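Reducing end xylose-releasing exo-oligoxylanase (Bacillus halodurans, PDB 1WU4) hydrolyses xylooligosaccharides of three or more units, releasing xylose from the reducing end with inversion of anomeric configuration. Local coordinates at residues I28-F40 / N362-G374. The protein carries 1 engineered substitution. Numbering follows the deposited sequence.
Sequences IQERVKDTWEQLF and NCLYLFAMLALSG. With NI (nickel (II) ion), chain B.
Leu366 fits as a knob into a hole formed by Thr35, Trp36, Leu39 and Phe40 in this antiparallel helix pair; the axes approach to 9.8 Å at 155°. CG anti to the backbone N (chi1 180°) carries the branch toward helix 28-40, where CD1 passes Thr35 CG2, while CD2 meets the edge of the Trp36 ring and lies 3.9 Å from Phe40 CE2. Leu39 CD2 closes the hole against Leu366 CB and also rests on the carbonyl oxygen of Asn362. Toward the other end Val32 CG2 lies 3.8 Å from Met369 CG, and Ile28 CG2 packs on Ser373 CB. Met369, bent at chi2 and chi3, brings CE to 3.2 Å from Thr35 OG1 and 3.4 Å from Arg31 CG.

One hydrogen bond joins the helices: Arg31 NH2 donates to Tyr365 OH (2.8 Å, N-H...O 164°), with the hydroxyl near the guanidinium plane. Thr350 O also bonds that hydroxyl, and Trp348 offers its carbonyl and ring to Arg31. A leucine in place of Arg31 would probably leave Tyr365 OH without its donor from this helix, and Trp348 without its cation-pi partner and the N-H at its carbonyl. Thr35 OG1 bonds back to Arg31 O (2.8 Å), reaching it from the face opposite Thr35 N. Glu30 OE1 binds nickel, together with Glu27 from the turn before.

In the (alpha/alpha)6 barrel of family 8, the pair brings helix 25-40, near the chain's start, against helix 358-372, near its end. Helix 69-81 packs on Leu366 and Phe40 through Met78, helix 320-329 touches Tyr365 through Val321, helix 17-20 meets Ile28 and Met369 through Phe18, and strand 49-52 adds Tyr49 beside Phe40.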
# COMPACT_ATOMS: atom_id res chain seq x y z
N ILE A 28 -15.55 -7.11 16.48
CA ILE A 28 -14.56 -6.98 15.42
C ILE A 28 -15.28 -7.04 14.07
O ILE A 28 -15.03 -6.20 13.20
CB ILE A 28 -13.52 -8.12 15.50
CG1 ILE A 28 -12.69 -7.97 16.78
CG2 ILE A 28 -12.60 -8.09 14.28
CD1 ILE A 28 -11.86 -9.19 17.12
N GLN A 29 -16.16 -8.01 13.90
CA GLN A 29 -16.91 -8.15 12.66
C GLN A 29 -17.68 -6.86 12.37
O GLN A 29 -17.68 -6.36 11.25
CB GLN A 29 -17.90 -9.32 12.74
CG GLN A 29 -18.99 -9.29 11.65
CD GLN A 29 -19.92 -10.49 11.69
OE1 GLN A 29 -20.19 -11.07 12.75
NE2 GLN A 29 -20.45 -10.86 10.53
N GLU A 30 -18.34 -6.34 13.40
CA GLU A 30 -19.12 -5.12 13.27
C GLU A 30 -18.26 -3.91 12.89
O GLU A 30 -18.63 -3.12 12.03
CB GLU A 30 -19.85 -4.85 14.59
CG GLU A 30 -20.61 -3.53 14.65
CD GLU A 30 -21.34 -3.35 15.96
OE1 GLU A 30 -20.84 -3.85 16.99
OE2 GLU A 30 -22.41 -2.71 15.96
N ARG A 31 -17.11 -3.79 13.54
CA ARG A 31 -16.21 -2.67 13.30
C ARG A 31 -15.62 -2.69 11.88
O ARG A 31 -15.52 -1.65 11.24
CB ARG A 31 -15.09 -2.69 14.34
CG ARG A 31 -14.17 -1.48 14.31
CD ARG A 31 -14.92 -0.17 14.51
NE ARG A 31 -13.96 0.93 14.58
CZ ARG A 31 -13.26 1.23 15.67
NH1 ARG A 31 -13.41 0.53 16.79
NH2 ARG A 31 -12.35 2.20 15.62
N VAL A 32 -15.25 -3.88 11.41
CA VAL A 32 -14.69 -4.00 10.07
C VAL A 32 -15.75 -3.60 9.04
O VAL A 32 -15.49 -2.82 8.13
CB VAL A 32 -14.22 -5.44 9.78
CG1 VAL A 32 -13.78 -5.57 8.32
CG2 VAL A 32 -13.06 -5.80 10.70
N LYS A 33 -16.96 -4.14 9.20
CA LYS A 33 -18.04 -3.83 8.27
C LYS A 33 -18.38 -2.34 8.30
O LYS A 33 -18.56 -1.72 7.25
CB LYS A 33 -19.29 -4.65 8.62
CG LYS A 33 -20.48 -4.37 7.70
CD LYS A 33 -21.64 -5.32 7.98
CE LYS A 33 -22.84 -5.01 7.10
NZ LYS A 33 -23.40 -3.66 7.39
N ASP A 34 -18.46 -1.77 9.50
CA ASP A 34 -18.77 -0.35 9.62
C ASP A 34 -17.72 0.52 8.94
O ASP A 34 -18.06 1.51 8.30
CB ASP A 34 -18.91 0.05 11.10
CG ASP A 34 -20.15 -0.54 11.75
OD1 ASP A 34 -20.96 -1.17 11.04
OD2 ASP A 34 -20.31 -0.37 12.98
N THR A 35 -16.46 0.15 9.08
CA THR A 35 -15.38 0.91 8.45
C THR A 35 -15.56 0.87 6.93
O THR A 35 -15.49 1.90 6.27
CB THR A 35 -14.00 0.33 8.82
OG1 THR A 35 -13.85 0.35 10.24
CG2 THR A 35 -12.89 1.16 8.19
N TRP A 36 -15.81 -0.32 6.40
CA TRP A 36 -16.02 -0.48 4.97
C TRP A 36 -17.20 0.36 4.49
O TRP A 36 -17.10 1.08 3.50
CB TRP A 36 -16.27 -1.96 4.63
CG TRP A 36 -16.90 -2.19 3.29
CD1 TRP A 36 -18.23 -2.32 3.02
CD2 TRP A 36 -16.23 -2.27 2.02
NE1 TRP A 36 -18.44 -2.48 1.67
CE2 TRP A 36 -17.22 -2.45 1.04
CE3 TRP A 36 -14.89 -2.20 1.63
CZ2 TRP A 36 -16.92 -2.57 -0.32
CZ3 TRP A 36 -14.58 -2.32 0.27
CH2 TRP A 36 -15.59 -2.50 -0.68
N GLU A 37 -18.32 0.28 5.21
CA GLU A 37 -19.52 1.03 4.84
C GLU A 37 -19.33 2.54 4.86
O GLU A 37 -19.87 3.25 4.01
CB GLU A 37 -20.69 0.65 5.76
CG GLU A 37 -21.28 -0.72 5.47
CD GLU A 37 -21.77 -0.85 4.04
OE1 GLU A 37 -22.42 0.09 3.54
OE2 GLU A 37 -21.50 -1.89 3.41
N GLN A 38 -18.56 3.05 5.82
CA GLN A 38 -18.34 4.48 5.88
C GLN A 38 -17.56 4.97 4.65
O GLN A 38 -17.80 6.07 4.16
CB GLN A 38 -17.56 4.86 7.14
CG GLN A 38 -18.39 4.85 8.41
CD GLN A 38 -17.82 5.77 9.46
OE1 GLN A 38 -17.63 6.96 9.21
NE2 GLN A 38 -17.54 5.23 10.64
N LEU A 39 -16.66 4.13 4.15
CA LEU A 39 -15.84 4.48 3.00
C LEU A 39 -16.45 4.18 1.64
O LEU A 39 -16.27 4.95 0.70
CB LEU A 39 -14.48 3.77 3.10
CG LEU A 39 -13.39 4.37 3.98
CD1 LEU A 39 -13.92 4.67 5.37
CD2 LEU A 39 -12.22 3.40 4.05
N PHE A 40 -17.18 3.08 1.55
CA PHE A 40 -17.77 2.66 0.28
C PHE A 40 -19.29 2.77 0.20
O PHE A 40 -19.88 2.46 -0.84
CB PHE A 40 -17.33 1.22 -0.03
CG PHE A 40 -15.89 1.11 -0.42
CD1 PHE A 40 -15.52 1.08 -1.77
CD2 PHE A 40 -14.88 1.10 0.54
CE1 PHE A 40 -14.18 1.04 -2.14
CE2 PHE A 40 -13.54 1.06 0.18
CZ PHE A 40 -13.19 1.03 -1.17
N ASN A 362 -8.04 7.35 5.88
CA ASN A 362 -9.02 6.28 5.86
C ASN A 362 -8.65 5.08 5.01
O ASN A 362 -9.11 3.97 5.29
CB ASN A 362 -10.39 6.85 5.47
CG ASN A 362 -10.94 7.77 6.54
OD1 ASN A 362 -10.32 7.95 7.59
ND2 ASN A 362 -12.10 8.36 6.29
N CYS A 363 -7.82 5.27 3.99
CA CYS A 363 -7.38 4.13 3.19
C CYS A 363 -6.47 3.30 4.10
O CYS A 363 -6.63 2.08 4.19
CB CYS A 363 -6.58 4.58 1.96
SG CYS A 363 -7.59 5.22 0.61
N LEU A 364 -5.55 3.97 4.78
CA LEU A 364 -4.63 3.29 5.69
C LEU A 364 -5.42 2.64 6.82
O LEU A 364 -5.09 1.55 7.28
CB LEU A 364 -3.62 4.30 6.26
CG LEU A 364 -2.35 4.57 5.43
CD1 LEU A 364 -2.69 4.76 3.96
CD2 LEU A 364 -1.64 5.80 5.98
N TYR A 365 -6.48 3.32 7.25
CA TYR A 365 -7.35 2.84 8.32
C TYR A 365 -8.02 1.52 7.93
O TYR A 365 -7.98 0.55 8.68
CB TYR A 365 -8.40 3.92 8.61
CG TYR A 365 -9.16 3.77 9.90
CD1 TYR A 365 -9.03 4.73 10.92
CD2 TYR A 365 -10.07 2.73 10.09
CE1 TYR A 365 -9.78 4.65 12.08
CE2 TYR A 365 -10.83 2.65 11.26
CZ TYR A 365 -10.68 3.61 12.24
OH TYR A 365 -11.47 3.55 13.37
N LEU A 366 -8.64 1.48 6.74
CA LEU A 366 -9.30 0.25 6.32
C LEU A 366 -8.31 -0.90 6.14
O LEU A 366 -8.61 -2.03 6.51
CB LEU A 366 -10.10 0.47 5.03
CG LEU A 366 -10.84 -0.77 4.49
CD1 LEU A 366 -11.74 -1.36 5.57
CD2 LEU A 366 -11.66 -0.40 3.27
N PHE A 367 -7.14 -0.62 5.58
CA PHE A 367 -6.15 -1.68 5.42
C PHE A 367 -5.78 -2.26 6.78
O PHE A 367 -5.68 -3.48 6.94
CB PHE A 367 -4.89 -1.16 4.72
CG PHE A 367 -5.02 -1.05 3.22
CD1 PHE A 367 -5.64 -2.05 2.48
CD2 PHE A 367 -4.48 0.05 2.56
CE1 PHE A 367 -5.72 -1.96 1.09
CE2 PHE A 367 -4.55 0.14 1.17
CZ PHE A 367 -5.17 -0.86 0.43
N ALA A 368 -5.59 -1.40 7.77
CA ALA A 368 -5.24 -1.85 9.11
C ALA A 368 -6.39 -2.63 9.75
O ALA A 368 -6.15 -3.61 10.47
CB ALA A 368 -4.87 -0.66 9.98
N MET A 369 -7.62 -2.22 9.49
CA MET A 369 -8.78 -2.91 10.04
C MET A 369 -8.85 -4.32 9.44
O MET A 369 -9.15 -5.28 10.14
CB MET A 369 -10.07 -2.15 9.72
CG MET A 369 -11.21 -2.45 10.68
SD MET A 369 -10.83 -1.93 12.38
CE MET A 369 -11.58 -0.33 12.42
N LEU A 370 -8.57 -4.43 8.15
CA LEU A 370 -8.59 -5.73 7.49
C LEU A 370 -7.45 -6.61 8.00
O LEU A 370 -7.68 -7.76 8.37
CB LEU A 370 -8.47 -5.56 5.97
CG LEU A 370 -9.67 -4.92 5.25
CD1 LEU A 370 -9.31 -4.69 3.79
CD2 LEU A 370 -10.89 -5.82 5.37
N ALA A 371 -6.24 -6.07 8.03
CA ALA A 371 -5.09 -6.85 8.47
C ALA A 371 -5.15 -7.29 9.93
O ALA A 371 -4.87 -8.45 10.25
CB ALA A 371 -3.80 -6.07 8.21
N LEU A 372 -5.51 -6.37 10.82
CA LEU A 372 -5.57 -6.71 12.24
C LEU A 372 -6.69 -7.66 12.61
O LEU A 372 -6.66 -8.26 13.68
CB LEU A 372 -5.66 -5.43 13.07
CG LEU A 372 -4.38 -4.59 13.06
CD1 LEU A 372 -4.66 -3.21 13.63
CD2 LEU A 372 -3.29 -5.29 13.87
N SER A 373 -7.68 -7.81 11.73
CA SER A 373 -8.80 -8.71 11.99
C SER A 373 -8.63 -10.04 11.26
O SER A 373 -9.50 -10.92 11.35
CB SER A 373 -10.12 -8.06 11.56
OG SER A 373 -10.17 -7.86 10.16
N GLY A 374 -7.52 -10.20 10.55
CA GLY A 374 -7.26 -11.43 9.81
C GLY A 374 -8.01 -11.52 8.50
O GLY A 374 -8.27 -12.61 7.99
NI NI B . -21.59 -3.97 18.76